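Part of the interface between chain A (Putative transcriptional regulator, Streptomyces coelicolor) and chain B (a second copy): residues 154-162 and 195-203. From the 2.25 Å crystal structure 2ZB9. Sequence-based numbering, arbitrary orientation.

Chain A 154-162: LGQIRPDVD
Chain B, residues 195-203: TNLLDGVCP

Chain A 154-162 is irregular; chain B leaves a helix at Gly200(B) (phi/psi 79/157) and continues as loop through Val201(B) (-102/5, chi1 m) and Cys202(B) (-103/154, chi1 m). The CA paths 155-158 and 200-203 run in roughly opposite senses, with Ile157(A) CA 4.5 Å from Cys202(B) CA; the contact buries 422 Å² in total.

Gly155(A), at 84/12, ends the preceding helix in a Schellman motif; its O sits 3.3 Å from Pro203(B) CG. The CA-to-CB bond of Gln156(A) (-87/-7) points away. Ile157(A) is extended (-135/136, chi1 m, chi2 t), and its CA makes a CA-H...O contact with Val201(B) O at 3.3 Å.

That same carbonyl accepts a nearly linear hydrogen bond from Arg158(A) N (2.8 Å, 166°). The Arg158(A) side chain (backbone -52/140; m, t, m, chi4 96°) shares one edge-on acceptor, Gly200(B) O, between NE (3.2 Å) and NH2 (3.0 Å). Its NH1 forms a salt bridge with Asp160(A) OD1 (3.0 Å). Water 1 accepts from Arg158(A) NH2 (2.8 Å) and donates to Asn196(B) OD1 (2.6 Å).

A type I turn, Arg158(A) to Val161(A), closes with Val161(A) N to Arg158(A) O at 3.3 Å. The CA-to-CB bond of Val161(A) (chi1 t) points toward chain B; its CG2 makes apolar contact with Val201(B) CB at 4.0 Å. Water 2 accepts from Asp162(A) N (3.1 Å) and Asn196(B) ND2 (2.8 Å).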

# COMPACT_ATOMS: atom_id res chain seq x y z
N LEU A 154 -15.20 21.91 11.29
CA LEU A 154 -16.12 21.89 12.43
C LEU A 154 -15.34 21.81 13.75
O LEU A 154 -15.93 21.77 14.83
CB LEU A 154 -17.08 20.70 12.34
CG LEU A 154 -18.02 20.60 11.14
CD1 LEU A 154 -19.02 19.46 11.36
CD2 LEU A 154 -18.77 21.92 10.96
N GLY A 155 -14.01 21.77 13.65
CA GLY A 155 -13.17 21.71 14.83
C GLY A 155 -12.92 20.35 15.46
O GLY A 155 -12.40 20.29 16.57
N GLN A 156 -13.25 19.27 14.78
CA GLN A 156 -13.04 17.93 15.34
C GLN A 156 -11.65 17.39 15.06
O GLN A 156 -11.25 16.35 15.56
CB GLN A 156 -14.10 16.97 14.81
CG GLN A 156 -15.50 17.56 14.80
CD GLN A 156 -16.59 16.53 14.61
OE1 GLN A 156 -16.46 15.61 13.80
NE2 GLN A 156 -17.68 16.68 15.36
N ILE A 157 -10.91 18.12 14.24
CA ILE A 157 -9.55 17.76 13.87
C ILE A 157 -8.76 19.06 13.99
O ILE A 157 -9.24 20.11 13.56
CB ILE A 157 -9.48 17.23 12.41
CG1 ILE A 157 -10.10 15.82 12.35
CG2 ILE A 157 -8.03 17.20 11.91
CD1 ILE A 157 -10.13 15.21 10.96
N ARG A 158 -7.57 19.00 14.57
CA ARG A 158 -6.75 20.21 14.73
C ARG A 158 -6.63 20.90 13.38
O ARG A 158 -6.49 20.25 12.35
CB ARG A 158 -5.38 19.86 15.31
CG ARG A 158 -5.48 19.32 16.74
CD ARG A 158 -4.13 19.16 17.45
NE ARG A 158 -3.33 18.04 16.94
CZ ARG A 158 -2.37 18.16 16.03
NH1 ARG A 158 -2.09 19.35 15.51
NH2 ARG A 158 -1.68 17.10 15.65
N PRO A 159 -6.71 22.23 13.37
CA PRO A 159 -6.62 23.00 12.11
C PRO A 159 -5.30 22.92 11.34
O PRO A 159 -5.27 23.16 10.14
CB PRO A 159 -6.98 24.42 12.55
CG PRO A 159 -6.53 24.47 13.98
CD PRO A 159 -6.93 23.12 14.52
N ASP A 160 -4.23 22.54 12.03
CA ASP A 160 -2.92 22.44 11.39
C ASP A 160 -2.59 21.02 10.90
O ASP A 160 -1.45 20.72 10.60
CB ASP A 160 -1.83 22.91 12.37
CG ASP A 160 -1.85 22.13 13.68
OD1 ASP A 160 -2.95 21.94 14.25
OD2 ASP A 160 -0.77 21.73 14.15
N VAL A 161 -3.60 20.16 10.83
CA VAL A 161 -3.37 18.80 10.38
C VAL A 161 -3.61 18.68 8.87
O VAL A 161 -4.59 19.20 8.34
CB VAL A 161 -4.28 17.80 11.14
CG1 VAL A 161 -4.26 16.43 10.47
CG2 VAL A 161 -3.80 17.67 12.58
N ASP A 162 -2.68 18.01 8.20
CA ASP A 162 -2.77 17.79 6.76
C ASP A 162 -3.62 16.54 6.56
O ASP A 162 -3.17 15.43 6.86
CB ASP A 162 -1.38 17.57 6.18
CG ASP A 162 -1.38 17.43 4.68
OD1 ASP A 162 -2.46 17.19 4.09
OD2 ASP A 162 -0.29 17.55 4.07
N THR B 195 4.14 12.77 14.07
CA THR B 195 3.46 13.73 14.92
C THR B 195 1.96 13.45 15.04
O THR B 195 1.40 13.53 16.15
CB THR B 195 3.69 15.16 14.42
OG1 THR B 195 3.14 15.31 13.11
CG2 THR B 195 5.19 15.46 14.37
N ASN B 196 1.31 13.12 13.93
CA ASN B 196 -0.12 12.82 13.96
C ASN B 196 -0.39 11.67 14.93
O ASN B 196 -1.31 11.72 15.73
CB ASN B 196 -0.65 12.38 12.59
CG ASN B 196 -0.76 13.52 11.60
OD1 ASN B 196 -0.81 14.69 11.98
ND2 ASN B 196 -0.83 13.17 10.33
N LEU B 197 0.44 10.64 14.83
CA LEU B 197 0.28 9.45 15.64
C LEU B 197 0.64 9.64 17.12
O LEU B 197 -0.12 9.23 18.00
CB LEU B 197 1.12 8.33 15.02
CG LEU B 197 0.55 6.91 14.97
CD1 LEU B 197 -0.93 6.91 14.63
CD2 LEU B 197 1.35 6.11 13.95
N LEU B 198 1.77 10.27 17.40
CA LEU B 198 2.18 10.48 18.79
C LEU B 198 1.29 11.47 19.53
O LEU B 198 0.90 11.22 20.68
CB LEU B 198 3.63 10.95 18.85
CG LEU B 198 4.70 9.96 18.36
CD1 LEU B 198 6.08 10.56 18.55
CD2 LEU B 198 4.59 8.66 19.14
N ASP B 199 0.95 12.58 18.88
CA ASP B 199 0.12 13.60 19.50
C ASP B 199 -1.38 13.49 19.19
O ASP B 199 -2.20 14.13 19.86
CB ASP B 199 0.62 14.99 19.10
CG ASP B 199 2.10 15.18 19.38
OD1 ASP B 199 2.58 14.68 20.41
OD2 ASP B 199 2.79 15.84 18.57
N GLY B 200 -1.74 12.70 18.19
CA GLY B 200 -3.15 12.57 17.83
C GLY B 200 -3.58 13.77 17.02
O GLY B 200 -2.96 14.83 17.10
N VAL B 201 -4.63 13.62 16.23
CA VAL B 201 -5.09 14.72 15.38
C VAL B 201 -6.33 15.48 15.89
O VAL B 201 -6.83 16.37 15.21
CB VAL B 201 -5.36 14.22 13.94
CG1 VAL B 201 -4.10 13.56 13.39
CG2 VAL B 201 -6.52 13.24 13.93
N CYS B 202 -6.80 15.14 17.08
CA CYS B 202 -7.96 15.83 17.65
C CYS B 202 -7.57 16.84 18.71
O CYS B 202 -6.53 16.70 19.35
CB CYS B 202 -8.94 14.82 18.24
SG CYS B 202 -9.70 13.77 17.00
N PRO B 203 -8.39 17.87 18.91
CA PRO B 203 -8.12 18.92 19.91
C PRO B 203 -8.02 18.35 21.32
O PRO B 203 -8.70 17.34 21.61
CB PRO B 203 -9.32 19.86 19.76
CG PRO B 203 -9.71 19.68 18.32
CD PRO B 203 -9.61 18.19 18.14
O HOH W 1 0.24 16.31 13.70
O HOH W 2 -0.85 15.74 9.32